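Local atomic coordinates of transcriptional regulator, Crp/Fnr family (Eubacterium rectale ATCC 33656, PDB entry 3DV8), a protein that probably regulates transcription as a dimer, joining a domain of the cyclic nucleotide-binding family to a helix-turn-helix domain expected to bind DNA. Residues 113-116 with 120-123; 69-74 with 96-101; 77-82 with 126-131; 153-158 with 176-181. All coordinates share one frame; numbering follows the deposited sequence.

Contact 1 (113-116 with 120-123); sequences GIMK and PVAN
Helix 108-117 and the start of helix 119-145 pack on each other across the short break between them, coming nearest where the CA atoms of Met-115 and Ala-122 lie 5.0 Å apart. Val-121 sits at the centre of the packing, touching both Ile-114 and Met-115, its side chain directed at the preceding helix. Its CG2 meets the CG2 branch of Ile-114 at 3.6 Å, and the two beta-branched side chains cross obliquely. The other methyl, CG1, lies anti to the backbone N (chi1 174°) and is thereby turned to the backbone of Met-115, reaching its CA at 4.1 Å. In proteins of the Crp/Fnr family a short helix of this kind follows the cyclic nucleotide-binding barrel and leads into the long helix through which the subunits dimerise, and 119-145 occupies that place here. One residue further along helix 119-145, the CB of Ala-122 sits 3.9 Å from Met-115 O, while the CG of Met-115, modelled as selenomethionine, passes 4.0 Å from Ala-122 CA. Helix 16-23 closes over Ile-114 through Gln-18 and Ile-22, and Leu-10 and Leu-14 press on Val-121. Across the dimer, Asn-123 of the second subunit packs on both Met-115 and Ala-122.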
loop_
_atom_site.group_PDB
_atom_site.type_symbol
_atom_site.label_atom_id
_atom_site.label_comp_id
_atom_site.label_asym_id
_atom_site.label_seq_id
_atom_site.Cartn_x
_atom_site.Cartn_y
_atom_site.Cartn_z
ATOM N N GLY A 113 -11.371 -13.373 -17.748
ATOM C CA GLY A 113 -11.322 -13.877 -19.130
ATOM C C GLY A 113 -11.001 -12.803 -20.160
ATOM O O GLY A 113 -10.141 -13.014 -21.003
ATOM N N ILE A 114 -11.699 -11.666 -20.078
ATOM C CA ILE A 114 -11.481 -10.488 -20.949
ATOM C C ILE A 114 -10.069 -9.903 -20.750
ATOM O O ILE A 114 -9.409 -9.490 -21.707
ATOM C CB ILE A 114 -12.556 -9.370 -20.681
ATOM C CG1 ILE A 114 -13.951 -9.833 -21.133
ATOM C CG2 ILE A 114 -12.215 -8.061 -21.409
ATOM C CD1 ILE A 114 -15.073 -8.874 -20.794
HETATM N N MSE A 115 -9.633 -9.895 -19.494
HETATM C CA MSE A 115 -8.318 -9.371 -19.072
HETATM C C MSE A 115 -7.136 -10.194 -19.640
HETATM O O MSE A 115 -6.079 -9.632 -19.959
HETATM C CB MSE A 115 -8.278 -9.356 -17.542
HETATM C CG MSE A 115 -7.360 -8.370 -16.897
HETATM SE SE MSE A 115 -7.344 -8.602 -14.939
HETATM C CE MSE A 115 -8.909 -9.251 -14.597
ATOM N N LYS A 116 -7.332 -11.511 -19.756
ATOM C CA LYS A 116 -6.335 -12.442 -20.307
ATOM C C LYS A 116 -5.974 -12.103 -21.760
ATOM O O LYS A 116 -4.804 -12.146 -22.116
ATOM C CB LYS A 116 -6.865 -13.891 -20.202
ATOM C CG LYS A 116 -5.978 -15.037 -20.746
ATOM C CD LYS A 116 -6.729 -16.383 -20.607
ATOM C CE LYS A 116 -5.963 -17.577 -21.183
ATOM N NZ LYS A 116 -5.741 -17.481 -22.655
ATOM N N PRO A 120 -5.735 -3.469 -23.416
ATOM C CA PRO A 120 -6.506 -2.318 -22.885
ATOM C C PRO A 120 -7.187 -2.543 -21.533
ATOM O O PRO A 120 -7.083 -1.680 -20.659
ATOM C CB PRO A 120 -7.562 -2.077 -23.969
ATOM C CG PRO A 120 -6.914 -2.511 -25.206
ATOM C CD PRO A 120 -6.057 -3.685 -24.847
ATOM N N VAL A 121 -7.875 -3.681 -21.383
ATOM C CA VAL A 121 -8.530 -4.062 -20.117
ATOM C C VAL A 121 -7.474 -4.420 -19.054
ATOM O O VAL A 121 -7.661 -4.105 -17.868
ATOM C CB VAL A 121 -9.576 -5.223 -20.305
ATOM C CG1 VAL A 121 -10.145 -5.706 -18.976
ATOM C CG2 VAL A 121 -10.714 -4.780 -21.224
ATOM N N ALA A 122 -6.389 -5.082 -19.472
ATOM C CA ALA A 122 -5.263 -5.415 -18.578
ATOM C C ALA A 122 -4.596 -4.147 -18.025
ATOM O O ALA A 122 -4.386 -4.037 -16.817
ATOM C CB ALA A 122 -4.245 -6.251 -19.297
ATOM N N ASN A 123 -4.269 -3.214 -18.921
ATOM C CA ASN A 123 -3.685 -1.912 -18.550
ATOM C C ASN A 123 -4.647 -1.047 -17.739
ATOM O O ASN A 123 -4.215 -0.311 -16.864
ATOM C CB ASN A 123 -3.181 -1.117 -19.777
ATOM C CG ASN A 123 -1.884 -1.679 -20.361
ATOM O OD1 ASN A 123 -1.648 -2.882 -20.354
ATOM N ND2 ASN A 123 -1.041 -0.793 -20.881
#

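Contact 2 (69-74 with 96-101); sequences LYRLFD and EAEKDT
Arg-71 and Glu-98 meet in a two-pronged salt bridge, and they are the residues through which the segments 69-74 and 96-101 touch. The straighter prong runs from Arg-71 NH2 to Glu-98 OE2, 3.2 Å long with an angle of 162° at the hydrogen; OE2 lies almost in the guanidinium plane and is met on its syn side, somewhat out of the carboxylate plane. The second, Arg-71 NE to Glu-98 OE1, is shorter at 2.8 Å but weak, bent to 127°. The guanidinium and carboxylate planes stand 46° apart, a twist consistent with one straight and one bent bond. Arg-71 gets there on a chain extended from CG to NE. Glu-98 OE1 has a firmer partner in Gln-54 NE2, and Gln-54 OE1 in turn takes a bond from Lys-99 NZ, which also forms a salt bridge with Glu-163. Thr-101 OG1 donates to Lys-99 O at 2.8 Å from above the carbonyl plane, and accepts from Gln-54 N. The remaining prong of Arg-71, NH1, has a long, weak ion pair with Glu-158. Replacing Arg-71 by a leucine would probably leave Glu-98 OE2 without its charged partner and the carboxylate, still tied to Gln-54 through OE1, freer to swing. Strands 66-72 and 94-97 flank strand 55-60 in one antiparallel sheet, and the salt bridge spans that middle strand on the outside of the cupin-like beta barrel characteristic of cyclic nucleotide-binding domains, facing helix 148-163.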
loop_
_atom_site.group_PDB
_atom_site.type_symbol
_atom_site.label_atom_id
_atom_site.label_comp_id
_atom_site.label_asym_id
_atom_site.label_seq_id
_atom_site.Cartn_x
_atom_site.Cartn_y
_atom_site.Cartn_z
ATOM N N LEU A 69 -8.757 1.831 4.660
ATOM C CA LEU A 69 -7.737 1.981 3.634
ATOM C C LEU A 69 -8.144 3.116 2.685
ATOM O O LEU A 69 -7.353 4.015 2.413
ATOM C CB LEU A 69 -7.512 0.670 2.880
ATOM C CG LEU A 69 -7.056 -0.530 3.726
ATOM C CD1 LEU A 69 -6.782 -1.711 2.815
ATOM C CD2 LEU A 69 -5.815 -0.224 4.553
ATOM N N TYR A 70 -9.375 3.066 2.193
ATOM C CA TYR A 70 -9.911 4.092 1.296
ATOM C C TYR A 70 -11.418 3.947 1.204
ATOM O O TYR A 70 -11.986 2.943 1.654
ATOM C CB TYR A 70 -9.299 3.963 -0.115
ATOM C CG TYR A 70 -9.467 2.587 -0.730
ATOM C CD1 TYR A 70 -10.611 2.263 -1.469
ATOM C CD2 TYR A 70 -8.481 1.597 -0.556
ATOM C CE1 TYR A 70 -10.786 0.989 -2.014
ATOM C CE2 TYR A 70 -8.633 0.319 -1.106
ATOM C CZ TYR A 70 -9.797 0.018 -1.828
ATOM O OH TYR A 70 -9.963 -1.232 -2.379
ATOM N N ARG A 71 -12.045 4.953 0.603
ATOM C CA ARG A 71 -13.480 4.967 0.338
ATOM C C ARG A 71 -13.728 5.068 -1.170
ATOM O O ARG A 71 -12.953 5.696 -1.902
ATOM C CB ARG A 71 -14.149 6.127 1.066
ATOM C CG ARG A 71 -14.372 5.887 2.552
ATOM C CD ARG A 71 -14.735 7.201 3.232
ATOM N NE ARG A 71 -15.472 7.073 4.491
ATOM C CZ ARG A 71 -15.723 8.085 5.331
ATOM N NH1 ARG A 71 -15.226 9.311 5.138
ATOM N NH2 ARG A 71 -16.438 7.862 6.425
ATOM N N LEU A 72 -14.811 4.426 -1.610
ATOM C CA LEU A 72 -15.273 4.454 -2.994
ATOM C C LEU A 72 -16.642 5.158 -2.995
ATOM O O LEU A 72 -17.499 4.849 -2.160
ATOM C CB LEU A 72 -15.376 3.032 -3.548
ATOM C CG LEU A 72 -14.107 2.167 -3.553
ATOM C CD1 LEU A 72 -14.464 0.790 -4.067
ATOM C CD2 LEU A 72 -12.988 2.776 -4.404
ATOM N N PHE A 73 -16.821 6.107 -3.921
ATOM C CA PHE A 73 -18.055 6.920 -4.063
ATOM C C PHE A 73 -18.725 6.649 -5.422
ATOM O O PHE A 73 -18.351 5.692 -6.104
ATOM C CB PHE A 73 -17.688 8.401 -3.905
ATOM C CG PHE A 73 -17.041 8.718 -2.597
ATOM C CD1 PHE A 73 -17.825 8.934 -1.458
ATOM C CD2 PHE A 73 -15.652 8.794 -2.492
ATOM C CE1 PHE A 73 -17.235 9.235 -0.225
ATOM C CE2 PHE A 73 -15.038 9.097 -1.263
ATOM C CZ PHE A 73 -15.831 9.321 -0.124
ATOM N N ASP A 74 -19.720 7.466 -5.797
ATOM C CA ASP A 74 -20.417 7.356 -7.102
ATOM C C ASP A 74 -19.382 7.367 -8.230
ATOM O O ASP A 74 -18.455 8.164 -8.180
ATOM C CB ASP A 74 -21.411 8.521 -7.332
ATOM C CG ASP A 74 -22.512 8.610 -6.261
ATOM O OD1 ASP A 74 -22.404 7.960 -5.201
ATOM O OD2 ASP A 74 -23.496 9.344 -6.470
ATOM N N GLU A 96 -17.529 -2.763 2.801
ATOM C CA GLU A 96 -18.916 -2.629 3.255
ATOM C C GLU A 96 -19.547 -1.309 2.811
ATOM O O GLU A 96 -18.830 -0.337 2.554
ATOM C CB GLU A 96 -18.978 -2.759 4.782
ATOM C CG GLU A 96 -18.352 -1.587 5.547
ATOM C CD GLU A 96 -18.360 -1.755 7.056
ATOM O OE1 GLU A 96 -18.521 -2.886 7.561
ATOM O OE2 GLU A 96 -18.183 -0.729 7.740
ATOM N N ALA A 97 -20.883 -1.284 2.766
ATOM C CA ALA A 97 -21.652 -0.088 2.384
ATOM C C ALA A 97 -21.813 0.867 3.577
ATOM O O ALA A 97 -22.414 0.495 4.589
ATOM C CB ALA A 97 -23.042 -0.490 1.843
ATOM N N GLU A 98 -21.272 2.080 3.460
ATOM C CA GLU A 98 -21.446 3.131 4.493
ATOM C C GLU A 98 -22.772 3.879 4.382
ATOM O O GLU A 98 -23.216 4.490 5.354
ATOM C CB GLU A 98 -20.302 4.137 4.478
ATOM C CG GLU A 98 -19.063 3.612 5.095
ATOM C CD GLU A 98 -18.017 4.684 5.214
ATOM O OE1 GLU A 98 -17.628 5.271 4.171
ATOM O OE2 GLU A 98 -17.583 4.914 6.360
ATOM N N LYS A 99 -23.329 3.907 3.176
ATOM C CA LYS A 99 -24.659 4.439 2.890
ATOM C C LYS A 99 -25.301 3.414 1.974
ATOM O O LYS A 99 -24.594 2.515 1.478
ATOM C CB LYS A 99 -24.559 5.793 2.201
ATOM C CG LYS A 99 -23.935 6.876 3.083
ATOM C CD LYS A 99 -23.940 8.218 2.364
ATOM C CE LYS A 99 -23.541 9.355 3.282
ATOM N NZ LYS A 99 -22.136 9.268 3.668
ATOM N N ASP A 100 -26.622 3.508 1.781
ATOM C CA ASP A 100 -27.343 2.605 0.860
ATOM C C ASP A 100 -26.741 2.804 -0.518
ATOM O O ASP A 100 -26.669 3.941 -0.977
ATOM C CB ASP A 100 -28.844 2.904 0.802
ATOM C CG ASP A 100 -29.584 2.501 2.061
ATOM O OD1 ASP A 100 -28.967 2.009 3.031
ATOM O OD2 ASP A 100 -30.816 2.684 2.068
ATOM N N THR A 101 -26.303 1.720 -1.155
ATOM C CA THR A 101 -25.583 1.810 -2.424
ATOM C C THR A 101 -26.157 0.949 -3.554
ATOM O O THR A 101 -26.504 -0.214 -3.344
ATOM C CB THR A 101 -24.098 1.454 -2.204
ATOM O OG1 THR A 101 -23.581 2.254 -1.131
ATOM C CG2 THR A 101 -23.276 1.707 -3.464
#

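Contact 3 (77-82 with 126-131); sequences MCLLSA and NELMAT
Leu-128 pushes both of its methyls at the chain around 77-79, and this apolar wedge is the heart of the contact. CD2 rests against Leu-79 CB at 3.8 Å, while CD1 lies 4.0 Å from Met-77 CB and equally near Met-77 O. The fork is aimed this way because CG stands anti to the backbone N (chi1 -162°), which carries it off the helix toward the strand. Leu-79 answers with its own branch: CD2 comes up against CG of Met-129, the residue after Leu-128, at 3.7 Å, the two chains meeting at a slant. The backbone of Leu-128 and Leu-79 stays well apart, 7.2 Å between CA atoms, so side chains do most of the bridging. In the next shell, Arg-132, one helical turn on from Leu-128, gives its NH2 to Met-77 O, and Cys-78 pairs through its backbone with Leu-48. Phe-8 and Pro-9 pack on Met-77, and Met-86 on Leu-79. Beyond Met-129, Asn-126 of the second subunit continues the packing. Strand 77-78 is an edge strand of the barrel, paired with strand 46-50, and the probable dimerisation helix 119-145 packs against it, between this domain and the other subunit.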
loop_
_atom_site.group_PDB
_atom_site.type_symbol
_atom_site.label_atom_id
_atom_site.label_comp_id
_atom_site.label_asym_id
_atom_site.label_seq_id
_atom_site.Cartn_x
_atom_site.Cartn_y
_atom_site.Cartn_z
HETATM N N MSE A 77 -14.763 2.357 -9.163
HETATM C CA MSE A 77 -14.764 0.915 -9.373
HETATM C C MSE A 77 -14.001 0.222 -8.280
HETATM O O MSE A 77 -12.934 0.665 -7.891
HETATM C CB MSE A 77 -14.178 0.523 -10.717
HETATM C CG MSE A 77 -15.194 -0.010 -11.695
HETATM SE SE MSE A 77 -14.436 0.144 -13.440
HETATM C CE MSE A 77 -14.699 2.174 -13.617
ATOM N N CYS A 78 -14.562 -0.884 -7.811
ATOM C CA CYS A 78 -13.945 -1.707 -6.794
ATOM C C CYS A 78 -13.250 -2.855 -7.513
ATOM O O CYS A 78 -13.899 -3.592 -8.251
ATOM C CB CYS A 78 -15.005 -2.241 -5.845
ATOM S SG CYS A 78 -14.318 -3.188 -4.516
ATOM N N LEU A 79 -11.936 -2.975 -7.325
ATOM C CA LEU A 79 -11.145 -4.072 -7.893
ATOM C C LEU A 79 -10.952 -5.207 -6.893
ATOM O O LEU A 79 -11.074 -6.379 -7.268
ATOM C CB LEU A 79 -9.767 -3.574 -8.360
ATOM C CG LEU A 79 -8.774 -4.579 -8.976
ATOM C CD1 LEU A 79 -9.410 -5.434 -10.067
ATOM C CD2 LEU A 79 -7.563 -3.854 -9.534
ATOM N N LEU A 80 -10.673 -4.851 -5.627
ATOM C CA LEU A 80 -10.334 -5.824 -4.557
ATOM C C LEU A 80 -11.460 -6.759 -4.095
ATOM O O LEU A 80 -11.203 -7.722 -3.361
ATOM C CB LEU A 80 -9.655 -5.124 -3.365
ATOM C CG LEU A 80 -8.406 -4.286 -3.697
ATOM C CD1 LEU A 80 -7.851 -3.641 -2.427
ATOM C CD2 LEU A 80 -7.318 -5.093 -4.414
ATOM N N SER A 81 -12.692 -6.471 -4.528
ATOM C CA SER A 81 -13.842 -7.376 -4.357
ATOM C C SER A 81 -13.718 -8.617 -5.287
ATOM O O SER A 81 -14.446 -9.605 -5.093
ATOM C CB SER A 81 -15.157 -6.628 -4.598
ATOM O OG SER A 81 -15.061 -5.866 -5.780
ATOM N N ALA A 82 -12.839 -8.535 -6.301
ATOM C CA ALA A 82 -12.485 -9.640 -7.190
ATOM C C ALA A 82 -10.988 -10.020 -7.020
ATOM O O ALA A 82 -10.382 -10.491 -7.974
ATOM C CB ALA A 82 -12.792 -9.257 -8.648
ATOM N N ASN A 126 -4.440 -2.210 -14.204
ATOM C CA ASN A 126 -3.184 -1.668 -13.618
ATOM C C ASN A 126 -3.407 -0.283 -13.057
ATOM O O ASN A 126 -3.032 -0.006 -11.918
ATOM C CB ASN A 126 -2.038 -1.557 -14.648
ATOM C CG ASN A 126 -1.345 -2.867 -14.899
ATOM O OD1 ASN A 126 -0.628 -3.358 -14.033
ATOM N ND2 ASN A 126 -1.509 -3.426 -16.097
ATOM N N GLU A 127 -4.010 0.577 -13.882
ATOM C CA GLU A 127 -4.332 1.959 -13.494
ATOM C C GLU A 127 -5.303 2.007 -12.307
ATOM O O GLU A 127 -5.194 2.888 -11.455
ATOM C CB GLU A 127 -4.864 2.786 -14.685
ATOM C CG GLU A 127 -3.893 2.933 -15.902
ATOM C CD GLU A 127 -2.480 3.482 -15.580
ATOM O OE1 GLU A 127 -2.318 4.235 -14.593
ATOM O OE2 GLU A 127 -1.527 3.170 -16.351
ATOM N N LEU A 128 -6.209 1.033 -12.239
ATOM C CA LEU A 128 -7.159 0.910 -11.137
ATOM C C LEU A 128 -6.391 0.494 -9.866
ATOM O O LEU A 128 -6.590 1.103 -8.813
ATOM C CB LEU A 128 -8.271 -0.082 -11.502
ATOM C CG LEU A 128 -9.563 -0.057 -10.702
ATOM C CD1 LEU A 128 -10.237 1.322 -10.770
ATOM C CD2 LEU A 128 -10.486 -1.147 -11.240
HETATM N N MSE A 129 -5.514 -0.515 -9.979
HETATM C CA MSE A 129 -4.622 -0.922 -8.858
HETATM C C MSE A 129 -3.697 0.192 -8.378
HETATM O O MSE A 129 -3.554 0.375 -7.178
HETATM C CB MSE A 129 -3.723 -2.134 -9.185
HETATM C CG MSE A 129 -4.062 -3.416 -8.457
HETATM SE SE MSE A 129 -2.505 -4.570 -8.431
HETATM C CE MSE A 129 -2.220 -4.692 -10.255
ATOM N N ALA A 130 -3.040 0.874 -9.320
ATOM C CA ALA A 130 -2.140 1.994 -9.026
ATOM C C ALA A 130 -2.835 3.098 -8.216
ATOM O O ALA A 130 -2.248 3.621 -7.276
ATOM C CB ALA A 130 -1.542 2.559 -10.320
ATOM N N THR A 131 -4.086 3.416 -8.570
ATOM C CA THR A 131 -4.916 4.395 -7.837
ATOM C C THR A 131 -5.117 3.978 -6.374
ATOM O O THR A 131 -4.913 4.783 -5.465
ATOM C CB THR A 131 -6.324 4.555 -8.479
ATOM O OG1 THR A 131 -6.181 4.882 -9.862
ATOM C CG2 THR A 131 -7.139 5.644 -7.790
#

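Contact 4 (153-158 with 176-181); sequences ASFLLE and ANHLGS
Phe-155 against His-178 is a buried aromatic contact inside the helix-turn-helix domain, joining helix 148-163 to helix 172-179, whose likely partner in the motif is helix 183-195. The rings are oblique to each other, centroids 4.8 Å apart and planes at 35°. Phe-155 brings its CE1 over one face of the imidazole, toward the rim, with CE1 3.3 Å from His-178 CD2. Its CG is anti to the backbone N (chi1 173°), which sends the ring out across the gap. Beside the ring pair, Leu-179 CD2 touches Phe-155 CB at 4.2 Å, and Leu-179 also packs on Ile-186 of the following helix. Helix 172-179 stops here: Gly-180 takes a positive phi, and Ser-181 N bonds back to Ala-176 O at 3.0 Å. The polar side of the imidazole looks to the other domain, where His-178 ND1 is hydrogen-bonded to Thr-68 OG1 and a backbone bond links the same two residues. Cut back to an alanine, His-178 would probably leave the Phe-155 ring lacking a neighbour on one side and Thr-68 OG1 without its imidazole partner. His-178 thus works two ways, its ring face in aromatic packing and its ND1 in a polar link between domains.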
loop_
_atom_site.group_PDB
_atom_site.type_symbol
_atom_site.label_atom_id
_atom_site.label_comp_id
_atom_site.label_asym_id
_atom_site.label_seq_id
_atom_site.Cartn_x
_atom_site.Cartn_y
_atom_site.Cartn_z
ATOM N N ALA A 153 -8.605 15.730 13.147
ATOM C CA ALA A 153 -8.932 16.999 12.470
ATOM C C ALA A 153 -9.192 16.787 10.968
ATOM O O ALA A 153 -10.172 17.297 10.412
ATOM C CB ALA A 153 -7.812 17.994 12.656
ATOM N N SER A 154 -8.324 16.011 10.336
ATOM C CA SER A 154 -8.443 15.679 8.912
ATOM C C SER A 154 -9.704 14.862 8.589
ATOM O O SER A 154 -10.357 15.102 7.570
ATOM C CB SER A 154 -7.199 14.907 8.455
ATOM O OG SER A 154 -7.223 14.711 7.062
ATOM N N PHE A 155 -10.027 13.898 9.454
ATOM C CA PHE A 155 -11.217 13.066 9.284
ATOM C C PHE A 155 -12.506 13.886 9.445
ATOM O O PHE A 155 -13.434 13.745 8.630
ATOM C CB PHE A 155 -11.219 11.869 10.240
ATOM C CG PHE A 155 -12.497 11.097 10.209
ATOM C CD1 PHE A 155 -12.703 10.126 9.236
ATOM C CD2 PHE A 155 -13.537 11.392 11.114
ATOM C CE1 PHE A 155 -13.920 9.429 9.162
ATOM C CE2 PHE A 155 -14.764 10.706 11.059
ATOM C CZ PHE A 155 -14.951 9.706 10.094
ATOM N N LEU A 156 -12.575 14.706 10.498
ATOM C CA LEU A 156 -13.754 15.560 10.740
ATOM C C LEU A 156 -14.061 16.473 9.545
ATOM O O LEU A 156 -15.225 16.650 9.201
ATOM C CB LEU A 156 -13.615 16.370 12.036
ATOM C CG LEU A 156 -13.561 15.593 13.363
ATOM C CD1 LEU A 156 -13.352 16.572 14.533
ATOM C CD2 LEU A 156 -14.798 14.711 13.595
ATOM N N LEU A 157 -13.013 17.005 8.903
ATOM C CA LEU A 157 -13.148 17.815 7.675
ATOM C C LEU A 157 -13.612 16.969 6.462
ATOM O O LEU A 157 -14.360 17.465 5.612
ATOM C CB LEU A 157 -11.840 18.561 7.362
ATOM C CG LEU A 157 -11.456 19.656 8.371
ATOM C CD1 LEU A 157 -10.005 20.039 8.249
ATOM C CD2 LEU A 157 -12.359 20.884 8.232
ATOM N N GLU A 158 -13.183 15.707 6.383
ATOM C CA GLU A 158 -13.627 14.823 5.302
ATOM C C GLU A 158 -15.100 14.479 5.459
ATOM O O GLU A 158 -15.856 14.643 4.496
ATOM C CB GLU A 158 -12.825 13.518 5.232
ATOM C CG GLU A 158 -13.122 12.665 3.961
ATOM C CD GLU A 158 -12.499 11.269 3.989
ATOM O OE1 GLU A 158 -11.636 10.975 4.842
ATOM O OE2 GLU A 158 -12.882 10.455 3.130
ATOM N N ALA A 176 -12.610 5.892 15.690
ATOM C CA ALA A 176 -11.517 4.964 16.077
ATOM C C ALA A 176 -11.278 3.876 15.022
ATOM O O ALA A 176 -10.136 3.575 14.702
ATOM C CB ALA A 176 -11.794 4.317 17.438
ATOM N N ASN A 177 -12.363 3.311 14.492
ATOM C CA ASN A 177 -12.309 2.292 13.429
ATOM C C ASN A 177 -11.829 2.836 12.078
ATOM O O ASN A 177 -11.242 2.098 11.297
ATOM C CB ASN A 177 -13.661 1.576 13.280
ATOM C CG ASN A 177 -14.034 0.729 14.511
ATOM O OD1 ASN A 177 -13.206 0.481 15.390
ATOM N ND2 ASN A 177 -15.288 0.291 14.572
ATOM N N HIS A 178 -12.087 4.114 11.806
ATOM C CA HIS A 178 -11.554 4.769 10.601
ATOM C C HIS A 178 -10.045 5.001 10.663
ATOM O O HIS A 178 -9.355 4.786 9.671
ATOM C CB HIS A 178 -12.252 6.109 10.316
ATOM C CG HIS A 178 -13.548 5.969 9.593
ATOM N ND1 HIS A 178 -13.625 5.391 8.345
ATOM C CD2 HIS A 178 -14.803 6.371 9.904
ATOM C CE1 HIS A 178 -14.877 5.416 7.930
ATOM N NE2 HIS A 178 -15.612 6.013 8.853
ATOM N N LEU A 179 -9.554 5.416 11.831
ATOM C CA LEU A 179 -8.158 5.799 12.042
ATOM C C LEU A 179 -7.202 4.737 12.609
ATOM O O LEU A 179 -6.003 4.996 12.681
ATOM C CB LEU A 179 -8.125 7.032 12.971
ATOM C CG LEU A 179 -8.940 8.264 12.550
ATOM C CD1 LEU A 179 -8.806 9.337 13.607
ATOM C CD2 LEU A 179 -8.511 8.803 11.191
ATOM N N GLY A 180 -7.684 3.555 12.990
ATOM C CA GLY A 180 -6.808 2.566 13.628
ATOM C C GLY A 180 -6.465 2.920 15.067
ATOM O O GLY A 180 -5.378 2.577 15.528
ATOM N N SER A 181 -7.388 3.580 15.778
ATOM C CA SER A 181 -7.207 3.982 17.179
ATOM C C SER A 181 -8.222 3.253 18.077
ATOM O O SER A 181 -8.955 2.376 17.598
ATOM C CB SER A 181 -7.359 5.500 17.295
ATOM O OG SER A 181 -6.977 5.944 18.586
#

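In the fold
From the N terminus, contact 2 opens first at 69-74, and contact 3 opens at 77-82 before contact 2 closes at 96-101; the two therefore cross, and they touch where Leu-72 meets Cys-78 and Tyr-70 meets Leu-80. Contact 3 closes only at 126-131, and contact 1 is nested inside that loop. Contact 1 ties helix 108-117, and contact 3 the strand 77-78 region, to helix 119-145, next to the second subunit. Contact 4 opens and closes last, within the helix-turn-helix domain, about 36 Å from contact 1 between centres. Contacts 2 and 4 meet across the domain boundary, where Arg-71 and Glu-98 pack against His-178 and Arg-71 also touches Phe-155.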